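Local atomic coordinates of putative dihydrodipicolinate synthase family protein (Coccidioides immitis, PDB entry 3QFE), a protein that is of unknown function but belongs to the dihydrodipicolinate synthase family, whose members are built on a TIM barrel. Residues E97-A102 and V110-P115; H90-V95 and D132-Q137; D101-G106 and Q137-V142; Q68-A73 and I83-G88; V142-F147 and D159-I164. All coordinates share one frame; numbering follows the deposited sequence. Where two conformers were deposited one is given.

Contact 1 of 5, residues E97-A102 and V110-P115; sequences EHINDA and VLVLPP
I99 of helix 92-105 packs on V110 of strand 109-112, the closing step of a beta-alpha-beta unit that starts from strand 83-86 in a TIM barrel. Helix and strand run antiparallel, at 163°, and the axes of these short segments come within 9.8 Å of each other. The tight part is an apolar patch between the helix and the outer face of the barrel strand. The side chains of I99 and V110 cross at about a right angle, and I99 CG1 sits over the V110 fork, 3.9 Å from V110 CG2. That methyl occupies the position between the backbone N and the carbonyl carbon of V110 (chi1 of V110 -64°), where it also meets I99 CD1. The other branch of V110 turns toward the next helical turn, with V110 CG1 4.2 Å from A102 CB. Further along the strand the fit slackens, and I99 CD1 stands 4.5 Å from V112 CG2. On the helix's outer side N100 is exposed and its CB points away from the strand, while the partly exposed D101 forms a salt bridge with R63. H98 starts toward the strand, but its ring leads away, and H98 ND1 is hydrogen-bonded to V87 O.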
# COMPACT_ATOMS: atom_id res chain seq x y z
N GLU A 97 4.95 5.68 -19.19
CA GLU A 97 5.09 4.31 -19.65
C GLU A 97 4.55 3.31 -18.58
O GLU A 97 3.74 2.43 -18.91
CB GLU A 97 6.55 4.03 -20.02
CG GLU A 97 6.86 2.58 -20.37
CD GLU A 97 8.29 2.41 -20.88
OE1 GLU A 97 9.21 2.13 -20.06
OE2 GLU A 97 8.47 2.58 -22.10
N HIS A 98 4.97 3.48 -17.32
CA HIS A 98 4.42 2.67 -16.23
C HIS A 98 2.91 2.79 -16.13
O HIS A 98 2.22 1.77 -15.99
CB HIS A 98 5.00 3.06 -14.88
CG HIS A 98 6.45 2.73 -14.73
ND1 HIS A 98 7.24 3.32 -13.77
CD2 HIS A 98 7.24 1.87 -15.41
CE1 HIS A 98 8.47 2.83 -13.86
NE2 HIS A 98 8.50 1.97 -14.86
N ILE A 99 2.40 4.02 -16.19
CA ILE A 99 0.96 4.20 -16.12
C ILE A 99 0.23 3.45 -17.25
O ILE A 99 -0.70 2.69 -16.97
CB ILE A 99 0.55 5.69 -16.10
CG1 ILE A 99 0.95 6.34 -14.75
CG2 ILE A 99 -0.94 5.82 -16.35
CD1 ILE A 99 0.72 7.89 -14.70
N ASN A 100 0.67 3.63 -18.49
CA ASN A 100 0.05 2.95 -19.61
C ASN A 100 0.16 1.43 -19.49
O ASN A 100 -0.79 0.71 -19.80
CB ASN A 100 0.61 3.49 -20.94
CG ASN A 100 -0.00 4.84 -21.29
OD1 ASN A 100 -1.23 4.98 -21.35
ND2 ASN A 100 0.84 5.83 -21.49
N ASP A 101 1.31 0.94 -19.01
CA ASP A 101 1.46 -0.49 -18.73
C ASP A 101 0.44 -0.93 -17.70
O ASP A 101 -0.19 -1.98 -17.89
CB ASP A 101 2.87 -0.81 -18.22
CG ASP A 101 3.93 -0.72 -19.32
OD1 ASP A 101 3.57 -0.58 -20.51
OD2 ASP A 101 5.12 -0.79 -18.98
N ALA A 102 0.27 -0.13 -16.64
CA ALA A 102 -0.66 -0.45 -15.55
C ALA A 102 -2.09 -0.52 -16.04
O ALA A 102 -2.86 -1.40 -15.65
CB ALA A 102 -0.54 0.58 -14.38
N VAL A 110 -3.58 4.76 -10.31
CA VAL A 110 -2.13 4.78 -10.23
C VAL A 110 -1.69 5.67 -9.11
O VAL A 110 -2.27 6.74 -8.88
CB VAL A 110 -1.44 5.16 -11.57
CG1 VAL A 110 -1.74 4.13 -12.59
CG2 VAL A 110 -1.89 6.53 -12.08
N LEU A 111 -0.66 5.22 -8.41
CA LEU A 111 -0.11 5.91 -7.27
C LEU A 111 1.25 6.52 -7.63
O LEU A 111 2.20 5.80 -7.95
CB LEU A 111 -0.01 4.91 -6.13
CG LEU A 111 0.53 5.30 -4.77
CD1 LEU A 111 -0.37 6.28 -4.04
CD2 LEU A 111 0.67 3.98 -3.98
N VAL A 112 1.34 7.84 -7.60
CA VAL A 112 2.44 8.57 -8.24
C VAL A 112 3.31 9.37 -7.26
O VAL A 112 2.86 10.35 -6.68
CB VAL A 112 1.88 9.55 -9.36
CG1 VAL A 112 3.02 10.26 -10.14
CG2 VAL A 112 0.97 8.82 -10.35
N LEU A 113 4.57 8.95 -7.10
CA LEU A 113 5.60 9.75 -6.40
C LEU A 113 5.90 11.03 -7.13
O LEU A 113 5.83 11.07 -8.35
CB LEU A 113 6.91 8.96 -6.25
CG LEU A 113 6.87 7.80 -5.25
CD1 LEU A 113 7.85 6.68 -5.64
CD2 LEU A 113 7.09 8.28 -3.81
N PRO A 114 6.25 12.10 -6.38
CA PRO A 114 6.72 13.29 -7.05
C PRO A 114 8.09 12.99 -7.68
O PRO A 114 8.76 12.03 -7.29
CB PRO A 114 6.81 14.34 -5.93
CG PRO A 114 6.96 13.56 -4.67
CD PRO A 114 6.32 12.21 -4.90
N PRO A 115 8.49 13.80 -8.66
CA PRO A 115 9.74 13.41 -9.31
C PRO A 115 10.94 13.69 -8.39
O PRO A 115 11.05 14.79 -7.85
CB PRO A 115 9.77 14.31 -10.55
CG PRO A 115 8.98 15.54 -10.15
CD PRO A 115 7.95 15.08 -9.15

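Contact 2 of 5, residues H90-V95 and D132-Q137; sequences HSTRQV and DDVSCQ
The chi1 of T92 (-51°, measured to OG1) leaves CG2 anti to the backbone N and presents this methyl to D133, whose carboxylate carbon is likewise anti to its own N (chi1 -162°). V134, the next residue, uses its other kind of branch: V134 CG2 lies beside the backbone N and meets V95. The contact joins two outer helices of the TIM barrel, 92-105 through its first turn and 124-137 through its last, so the start of one helix rests on the end of the other.

At the partly exposed edge, T92 CG2 lies 3.7 Å from D133 OD2, a methyl against a carboxylate oxygen, and the two side chains cross at about a right angle. Deeper in, V95 CG1 touches V134 CG2 at 4.2 Å, again with crossed side chains. This valine pair is buried, and F130, one turn earlier in helix 124-137, also touches both T92 and V95.

Each helix end is also braced within itself. S91 is the N-cap of helix 92-105 and forms a capping box with Q94: S91 N donates to Q94 OE1 at 3.0 Å, while the return bond from Q94 N to S91 OG is weak. At the other helix, Q137 reaches back one turn to D133. The bond keeps close to the Q137 amide plane but meets the carboxylate from above its plane, with Q137 NE2 2.8 Å from D133 OD1.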
# COMPACT_ATOMS: atom_id res chain seq x y z
N HIS A 90 11.75 8.41 -12.26
CA HIS A 90 12.52 9.64 -12.29
C HIS A 90 12.05 10.70 -13.29
O HIS A 90 12.10 11.89 -12.99
CB HIS A 90 14.00 9.32 -12.45
CG HIS A 90 14.51 8.43 -11.36
ND1 HIS A 90 15.04 8.93 -10.19
CD2 HIS A 90 14.50 7.08 -11.23
CE1 HIS A 90 15.38 7.93 -9.40
NE2 HIS A 90 15.05 6.80 -10.00
N SER A 91 11.60 10.29 -14.47
CA SER A 91 11.09 11.25 -15.45
C SER A 91 9.61 11.04 -15.76
O SER A 91 9.06 9.99 -15.49
CB SER A 91 11.90 11.18 -16.74
OG SER A 91 11.69 9.93 -17.38
N THR A 92 8.99 12.06 -16.33
CA THR A 92 7.62 11.98 -16.82
C THR A 92 7.44 10.87 -17.85
O THR A 92 6.42 10.18 -17.86
CB THR A 92 7.24 13.31 -17.45
OG1 THR A 92 7.54 14.36 -16.52
CG2 THR A 92 5.75 13.36 -17.83
N ARG A 93 8.45 10.67 -18.69
CA ARG A 93 8.39 9.63 -19.70
C ARG A 93 8.26 8.24 -19.06
O ARG A 93 7.39 7.45 -19.44
CB ARG A 93 9.62 9.72 -20.61
CG ARG A 93 9.83 8.51 -21.52
CD ARG A 93 9.22 8.70 -22.90
NE ARG A 93 9.82 7.71 -23.78
CZ ARG A 93 9.28 6.53 -24.07
NH1 ARG A 93 8.09 6.18 -23.57
NH2 ARG A 93 9.94 5.69 -24.86
N GLN A 94 9.10 7.96 -18.07
CA GLN A 94 9.04 6.68 -17.37
C GLN A 94 7.74 6.50 -16.63
O GLN A 94 7.15 5.43 -16.69
CB GLN A 94 10.19 6.57 -16.38
CG GLN A 94 11.54 6.39 -17.00
CD GLN A 94 12.62 6.70 -16.01
OE1 GLN A 94 12.42 7.49 -15.07
NE2 GLN A 94 13.80 6.10 -16.20
N VAL A 95 7.26 7.54 -15.96
CA VAL A 95 5.98 7.48 -15.26
C VAL A 95 4.82 7.18 -16.20
O VAL A 95 4.00 6.32 -15.89
CB VAL A 95 5.71 8.76 -14.39
CG1 VAL A 95 4.28 8.72 -13.75
CG2 VAL A 95 6.78 8.88 -13.29
N ASP A 132 0.46 18.14 -12.92
CA ASP A 132 -0.41 18.66 -13.98
C ASP A 132 -0.32 17.83 -15.28
O ASP A 132 -1.32 17.41 -15.84
CB ASP A 132 -0.08 20.12 -14.30
CG ASP A 132 -0.60 21.11 -13.24
OD1 ASP A 132 -1.25 20.70 -12.24
OD2 ASP A 132 -0.34 22.33 -13.42
N ASP A 133 0.91 17.61 -15.74
CA ASP A 133 1.16 16.86 -16.96
C ASP A 133 0.74 15.38 -16.84
O ASP A 133 0.11 14.81 -17.75
CB ASP A 133 2.64 16.97 -17.29
CG ASP A 133 2.94 16.61 -18.72
OD1 ASP A 133 2.00 16.50 -19.53
OD2 ASP A 133 4.14 16.44 -19.03
N VAL A 134 1.03 14.79 -15.69
CA VAL A 134 0.70 13.41 -15.47
C VAL A 134 -0.80 13.15 -15.39
O VAL A 134 -1.28 12.23 -16.06
CB VAL A 134 1.48 12.80 -14.28
CG1 VAL A 134 0.84 11.50 -13.83
CG2 VAL A 134 2.93 12.55 -14.67
N SER A 135 -1.55 13.95 -14.61
CA SER A 135 -3.01 13.77 -14.45
C SER A 135 -3.70 13.88 -15.79
O SER A 135 -4.56 13.09 -16.13
CB SER A 135 -3.65 14.83 -13.57
OG SER A 135 -2.91 15.03 -12.39
N CYS A 136 -3.31 14.91 -16.51
CA CYS A 136 -3.86 15.21 -17.80
C CYS A 136 -3.61 14.10 -18.85
O CYS A 136 -4.50 13.82 -19.65
CB CYS A 136 -3.31 16.58 -18.24
SG CYS A 136 -3.42 16.95 -19.96
N GLN A 137 -2.44 13.47 -18.83
CA GLN A 137 -2.12 12.43 -19.83
C GLN A 137 -2.54 11.02 -19.41
O GLN A 137 -2.66 10.13 -20.27
CB GLN A 137 -0.64 12.44 -20.19
CG GLN A 137 -0.17 13.69 -20.94
CD GLN A 137 1.16 13.46 -21.62
OE1 GLN A 137 1.30 12.58 -22.46
NE2 GLN A 137 2.15 14.25 -21.25

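Contact 3 of 5, residues D101-G106 and Q137-V142; sequences DASVAG and QSPLPV
S103, near the end of helix 92-105, meets P139 and L140 in the loop that leads from helix 124-137 into strand 142-146 of the TIM barrel. The apolar contacts come chiefly from L140. Its CG is anti to the carbonyl carbon (chi1 -74°), which sends the side chain to the helix, and L140 CD1 lies against the backbone itself, 3.7 Å from S103 CA. L140 CD1 is also 4.0 Å from S103 CB and 4.3 Å from A102 C, so it covers the helical backbone between the two residues.

The mixed contact lies at the more exposed edge. There S103 OG, anti to its backbone N, is 4.1 Å from P139 CG, an approach of a hydroxyl oxygen to the ring carbons of the proline.

Hydrogen bonds act within each segment. G106, with positive phi (110°), ends the helix in a Schellman motif; its N is bonded to S103 O and weakly to A102 O. Beyond it, G106 O accepts from R74 of helix 63-77. In the loop, a serine hydroxyl ties the two residues flanking P139: S138 OG donates to L140 O at 2.7 Å, in the carbonyl plane and on a lone pair.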
# COMPACT_ATOMS: atom_id res chain seq x y z
N ASP A 101 1.31 0.94 -19.01
CA ASP A 101 1.46 -0.49 -18.73
C ASP A 101 0.44 -0.93 -17.70
O ASP A 101 -0.19 -1.98 -17.89
CB ASP A 101 2.87 -0.81 -18.22
CG ASP A 101 3.93 -0.72 -19.32
OD1 ASP A 101 3.57 -0.58 -20.51
OD2 ASP A 101 5.12 -0.79 -18.98
N ALA A 102 0.27 -0.13 -16.64
CA ALA A 102 -0.66 -0.45 -15.55
C ALA A 102 -2.09 -0.52 -16.04
O ALA A 102 -2.86 -1.40 -15.65
CB ALA A 102 -0.54 0.58 -14.38
N SER A 103 -2.44 0.43 -16.90
CA SER A 103 -3.76 0.50 -17.47
C SER A 103 -4.05 -0.77 -18.26
O SER A 103 -5.07 -1.43 -18.02
CB SER A 103 -3.87 1.73 -18.35
OG SER A 103 -5.17 1.83 -18.88
N VAL A 104 -3.15 -1.12 -19.18
CA VAL A 104 -3.31 -2.35 -19.97
C VAL A 104 -3.38 -3.62 -19.06
O VAL A 104 -4.15 -4.52 -19.32
CB VAL A 104 -2.19 -2.49 -21.08
CG1 VAL A 104 -2.29 -3.84 -21.82
CG2 VAL A 104 -2.29 -1.33 -22.10
N ALA A 105 -2.63 -3.64 -17.97
CA ALA A 105 -2.57 -4.83 -17.14
C ALA A 105 -3.77 -4.96 -16.19
O ALA A 105 -3.94 -5.98 -15.56
CB ALA A 105 -1.25 -4.87 -16.38
N GLY A 106 -4.60 -3.93 -16.11
CA GLY A 106 -5.84 -3.99 -15.35
C GLY A 106 -5.97 -3.18 -14.06
O GLY A 106 -6.93 -3.39 -13.33
N GLN A 137 -2.44 13.47 -18.83
CA GLN A 137 -2.12 12.43 -19.83
C GLN A 137 -2.54 11.02 -19.41
O GLN A 137 -2.66 10.13 -20.27
CB GLN A 137 -0.64 12.44 -20.19
CG GLN A 137 -0.17 13.69 -20.94
CD GLN A 137 1.16 13.46 -21.62
OE1 GLN A 137 1.30 12.58 -22.46
NE2 GLN A 137 2.15 14.25 -21.25
N SER A 138 -2.78 10.83 -18.11
CA SER A 138 -2.99 9.51 -17.55
C SER A 138 -4.38 8.96 -17.87
O SER A 138 -5.39 9.64 -17.67
CB SER A 138 -2.76 9.48 -16.03
OG SER A 138 -3.17 8.22 -15.49
N PRO A 139 -4.43 7.72 -18.37
CA PRO A 139 -5.71 7.08 -18.63
C PRO A 139 -6.39 6.56 -17.37
O PRO A 139 -7.53 6.13 -17.43
CB PRO A 139 -5.36 5.91 -19.56
CG PRO A 139 -3.89 5.72 -19.44
CD PRO A 139 -3.29 7.02 -19.00
N LEU A 140 -5.69 6.59 -16.24
CA LEU A 140 -6.24 6.13 -14.97
C LEU A 140 -6.26 7.28 -13.95
O LEU A 140 -5.42 8.18 -14.01
CB LEU A 140 -5.43 4.93 -14.42
CG LEU A 140 -5.57 3.54 -15.08
CD1 LEU A 140 -4.61 2.54 -14.46
CD2 LEU A 140 -6.99 2.96 -15.07
N PRO A 141 -7.22 7.25 -13.01
CA PRO A 141 -7.21 8.26 -11.93
C PRO A 141 -5.93 8.22 -11.08
O PRO A 141 -5.38 7.14 -10.83
CB PRO A 141 -8.44 7.89 -11.09
CG PRO A 141 -9.32 7.06 -11.97
CD PRO A 141 -8.42 6.39 -12.98
N VAL A 142 -5.48 9.38 -10.61
CA VAL A 142 -4.16 9.53 -10.00
C VAL A 142 -4.22 9.79 -8.48
O VAL A 142 -4.95 10.65 -8.03
CB VAL A 142 -3.37 10.67 -10.71
CG1 VAL A 142 -2.14 11.11 -9.91
CG2 VAL A 142 -3.00 10.25 -12.14

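Contact 4 of 5, residues Q68-A73 and I83-G88; sequences QLIATA and IMAGVG
I83 has the most surface buried here, and its contact is with A73. Its side chain reaches out from the strand with CG1 anti to the carbonyl carbon (chi1 -74°) and the chain extended beyond it (chi2 166°), so that the terminal methyl lands on the helix. I83 CD1 is 3.7 Å from A73 CB and equally close to A73 C, touching main chain as well as side chain. The small alanine lets the isoleucine tip come right up to the helical backbone.

I70, one turn earlier on helix 63-77, reverses the arrangement: here the long side chain belongs to the helix and the short one to the strand. CB of I70 does not point at the strand, yet the extended chain (chi2 168°) carries its tip inward until I70 CD1 lies 3.7 Å from A85 CB, with I70 CG1 behind it. Both side-chain pairs are buried and apolar. They join helix 63-77 to strand 83-86, the last two elements of a beta-alpha-beta unit of the TIM barrel that begins with strand 48-51. A102 and A105 of the next helix, 92-105, also bear on I70, while Y38 of helix 31-42 touches A73. On the helix, Q68 O accepts two bonds from T72, with T72 N and T72 OG1 arriving from opposite faces of the carbonyl plane, each at 2.8 Å.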
# COMPACT_ATOMS: atom_id res chain seq x y z
N GLN A 68 3.64 -7.59 -15.15
CA GLN A 68 3.22 -8.96 -14.83
C GLN A 68 2.60 -8.99 -13.45
O GLN A 68 1.63 -9.71 -13.22
CB GLN A 68 4.39 -9.95 -14.92
CG GLN A 68 4.76 -10.21 -16.34
CD GLN A 68 6.12 -10.88 -16.53
OE1 GLN A 68 6.95 -10.93 -15.61
NE2 GLN A 68 6.35 -11.40 -17.73
N LEU A 69 3.14 -8.21 -12.52
CA LEU A 69 2.60 -8.24 -11.18
C LEU A 69 1.22 -7.64 -11.15
O LEU A 69 0.33 -8.20 -10.52
CB LEU A 69 3.52 -7.55 -10.20
CG LEU A 69 4.79 -8.31 -9.84
CD1 LEU A 69 5.60 -7.39 -8.94
CD2 LEU A 69 4.45 -9.62 -9.10
N ILE A 70 1.01 -6.54 -11.89
CA ILE A 70 -0.30 -5.93 -11.93
C ILE A 70 -1.30 -6.91 -12.51
O ILE A 70 -2.35 -7.14 -11.92
CB ILE A 70 -0.33 -4.59 -12.69
CG1 ILE A 70 0.61 -3.58 -12.00
CG2 ILE A 70 -1.75 -4.00 -12.68
CD1 ILE A 70 0.92 -2.30 -12.83
N ALA A 71 -0.94 -7.52 -13.65
CA ALA A 71 -1.81 -8.50 -14.32
C ALA A 71 -2.11 -9.70 -13.41
O ALA A 71 -3.22 -10.23 -13.37
CB ALA A 71 -1.15 -8.97 -15.65
N THR A 72 -1.09 -10.13 -12.67
CA THR A 72 -1.24 -11.23 -11.73
C THR A 72 -2.18 -10.81 -10.58
O THR A 72 -3.08 -11.58 -10.21
CB THR A 72 0.15 -11.73 -11.24
OG1 THR A 72 0.86 -12.27 -12.36
CG2 THR A 72 0.03 -12.80 -10.16
N ALA A 73 -2.01 -9.59 -10.07
CA ALA A 73 -2.93 -9.06 -9.08
C ALA A 73 -4.36 -9.11 -9.60
O ALA A 73 -5.22 -9.72 -8.95
CB ALA A 73 -2.55 -7.64 -8.64
N ILE A 83 -7.58 -2.19 -7.45
CA ILE A 83 -6.15 -2.27 -7.47
C ILE A 83 -5.54 -0.90 -7.77
O ILE A 83 -5.90 -0.27 -8.76
CB ILE A 83 -5.64 -3.31 -8.48
CG1 ILE A 83 -5.89 -4.73 -7.96
CG2 ILE A 83 -4.14 -3.11 -8.76
CD1 ILE A 83 -5.73 -5.76 -9.08
N MET A 84 -4.64 -0.47 -6.90
CA MET A 84 -3.91 0.76 -7.06
C MET A 84 -2.47 0.38 -7.35
O MET A 84 -1.83 -0.32 -6.58
CB MET A 84 -4.02 1.58 -5.76
CG MET A 84 -3.38 3.00 -5.83
SD MET A 84 -3.59 3.85 -4.24
CE MET A 84 -5.37 3.88 -3.97
N ALA A 85 -1.94 0.85 -8.47
CA ALA A 85 -0.60 0.47 -8.87
C ALA A 85 0.37 1.63 -8.66
O ALA A 85 0.11 2.75 -9.12
CB ALA A 85 -0.59 0.04 -10.34
N GLY A 86 1.49 1.35 -8.00
CA GLY A 86 2.59 2.32 -7.90
C GLY A 86 3.26 2.44 -9.26
O GLY A 86 3.47 1.44 -9.96
N VAL A 87 3.59 3.67 -9.64
CA VAL A 87 4.14 3.95 -10.96
C VAL A 87 5.30 4.92 -10.92
O VAL A 87 5.78 5.35 -11.97
CB VAL A 87 3.10 4.55 -11.91
CG1 VAL A 87 2.03 3.53 -12.31
CG2 VAL A 87 2.48 5.84 -11.32
N GLY A 88 5.78 5.26 -9.73
CA GLY A 88 6.79 6.31 -9.59
C GLY A 88 8.13 6.00 -10.24
O GLY A 88 8.57 4.85 -10.29

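Contact 5 of 5, residues V142-F147 and D159-I164; sequences VVIYNF and DMITTI
This is a buried, apolar helix-on-strand contact in which I144 of strand 142-146 meets I161 and I164 of helix 158-167, the helix that follows it in the chain. The two elements run nearly antiparallel, at 166°, and the axes of the short segments approach to 10.9 Å.

I144 carries the contact from the strand and has the most surface buried by it. Its CG1 is anti to the carbonyl carbon (chi1 -64°) and the chain continues extended and brings its terminal methyl to two isoleucines one turn apart. I144 CD1 is 3.9 Å from I164 CG2 and 4.2 Å from I161 CG2. Both helix isoleucines thus offer the same kind of atom, the branch methyl anti to the backbone N, and both cross I144 obliquely.

Toward the C-terminal end of the strand the packing becomes looser and more polar. N146 ND2 comes to 4.5 Å from I161 CD1, a marginal touch, while the amide finds its polar partners in the loop before the helix: N146 OD1 accepts from L156 N, and N146 ND2 makes a weak bond to D155 OD1. The asparagine therefore ties the strand end to the incoming loop beside the apolar patch. L187 of helix 181-190 packs on I161, and V171 and V174 of neighbouring strand 171-176 also touch I144. Strand residues packing outward against the following helix, in a parallel eight-stranded sheet, are as expected for the beta/alpha arrangement of a TIM barrel.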
# COMPACT_ATOMS: atom_id res chain seq x y z
N VAL A 142 -5.48 9.38 -10.61
CA VAL A 142 -4.16 9.53 -10.00
C VAL A 142 -4.22 9.79 -8.48
O VAL A 142 -4.95 10.65 -8.03
CB VAL A 142 -3.37 10.67 -10.71
CG1 VAL A 142 -2.14 11.11 -9.91
CG2 VAL A 142 -3.00 10.25 -12.14
N VAL A 143 -3.46 9.02 -7.72
CA VAL A 143 -3.28 9.27 -6.29
C VAL A 143 -1.84 9.75 -6.06
O VAL A 143 -0.87 9.07 -6.42
CB VAL A 143 -3.61 8.02 -5.41
CG1 VAL A 143 -3.46 8.34 -3.92
CG2 VAL A 143 -5.03 7.53 -5.67
N ILE A 144 -1.71 10.94 -5.47
CA ILE A 144 -0.41 11.52 -5.14
C ILE A 144 0.20 10.63 -4.08
O ILE A 144 -0.49 10.24 -3.12
CB ILE A 144 -0.56 12.96 -4.62
CG1 ILE A 144 -1.13 13.87 -5.70
CG2 ILE A 144 0.78 13.51 -4.11
CD1 ILE A 144 -1.73 15.18 -5.17
N TYR A 145 1.45 10.25 -4.29
CA TYR A 145 2.18 9.41 -3.35
C TYR A 145 3.22 10.31 -2.72
O TYR A 145 4.23 10.64 -3.34
CB TYR A 145 2.86 8.27 -4.09
CG TYR A 145 3.42 7.12 -3.25
CD1 TYR A 145 3.87 5.96 -3.89
CD2 TYR A 145 3.49 7.18 -1.84
CE1 TYR A 145 4.41 4.89 -3.17
CE2 TYR A 145 4.03 6.11 -1.10
CZ TYR A 145 4.48 4.96 -1.77
OH TYR A 145 5.01 3.87 -1.09
N ASN A 146 2.95 10.73 -1.50
CA ASN A 146 3.87 11.60 -0.79
C ASN A 146 4.81 10.77 0.08
O ASN A 146 4.46 10.40 1.20
CB ASN A 146 3.08 12.60 0.07
CG ASN A 146 3.89 13.85 0.39
OD1 ASN A 146 4.99 14.04 -0.12
ND2 ASN A 146 3.33 14.71 1.25
N PHE A 147 6.01 10.48 -0.42
CA PHE A 147 7.01 9.76 0.38
C PHE A 147 8.34 10.53 0.53
O PHE A 147 9.22 10.42 -0.33
CB PHE A 147 7.27 8.36 -0.20
CG PHE A 147 7.90 7.40 0.78
CD1 PHE A 147 7.67 6.03 0.67
CD2 PHE A 147 8.72 7.86 1.82
CE1 PHE A 147 8.25 5.13 1.57
CE2 PHE A 147 9.30 6.97 2.73
CZ PHE A 147 9.07 5.60 2.61
N ASP A 159 -0.75 22.83 1.00
CA ASP A 159 -0.91 23.88 -0.02
C ASP A 159 -0.74 23.33 -1.43
O ASP A 159 -1.61 23.53 -2.28
CB ASP A 159 0.09 25.04 0.22
CG ASP A 159 -0.35 25.99 1.34
OD1 ASP A 159 -1.38 25.72 1.99
OD2 ASP A 159 0.34 27.02 1.56
N MET A 160 0.39 22.66 -1.67
CA MET A 160 0.68 22.02 -2.96
C MET A 160 -0.34 20.94 -3.34
O MET A 160 -0.79 20.89 -4.49
CB MET A 160 2.12 21.47 -3.01
N ILE A 161 -0.73 20.10 -2.38
CA ILE A 161 -1.68 19.02 -2.64
C ILE A 161 -3.03 19.59 -3.09
O ILE A 161 -3.60 19.12 -4.08
CB ILE A 161 -1.87 18.09 -1.41
CG1 ILE A 161 -0.58 17.34 -1.11
CG2 ILE A 161 -2.98 17.08 -1.67
CD1 ILE A 161 -0.48 16.80 0.28
N THR A 162 -3.52 20.60 -2.37
CA THR A 162 -4.79 21.25 -2.70
C THR A 162 -4.72 21.94 -4.04
O THR A 162 -5.63 21.80 -4.86
CB THR A 162 -5.22 22.26 -1.60
OG1 THR A 162 -5.71 21.54 -0.47
CG2 THR A 162 -6.32 23.23 -2.11
N THR A 163 -3.63 22.68 -4.27
CA THR A 163 -3.38 23.30 -5.56
C THR A 163 -3.45 22.24 -6.67
O THR A 163 -4.25 22.38 -7.60
CB THR A 163 -2.04 24.07 -5.59
OG1 THR A 163 -2.05 25.10 -4.59
CG2 THR A 163 -1.83 24.74 -6.94
N ILE A 164 -2.67 21.17 -6.54
CA ILE A 164 -2.64 20.11 -7.55
C ILE A 164 -4.01 19.50 -7.79
O ILE A 164 -4.38 19.26 -8.93
CB ILE A 164 -1.66 18.99 -7.18
CG1 ILE A 164 -0.22 19.47 -7.29
CG2 ILE A 164 -1.91 17.77 -8.08
CD1 ILE A 164 0.79 18.64 -6.47

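Contacts 1, 2 and 3 all use helix 92-105: it lies on the strand that follows it in contact 1, on helix 124-137 in contact 2 and on the loop after helix 124-137 in contact 3. Contact 1 is centred about 7 Å from contact 2 and about 8 Å from contact 3. I99 links the first two, with I99 CD1 3.7 Å from V134 CG1. Contact 4, the preceding helix-strand pair, joins contact 1 where A102 CB meets I70 CD1 at 3.6 Å. Strand 109-112 lies between strands 83-86 and 142-146, connecting contacts 4 and 5, whose centres are about 20 Å apart. The calcium ion is held elsewhere, at A315 and S318.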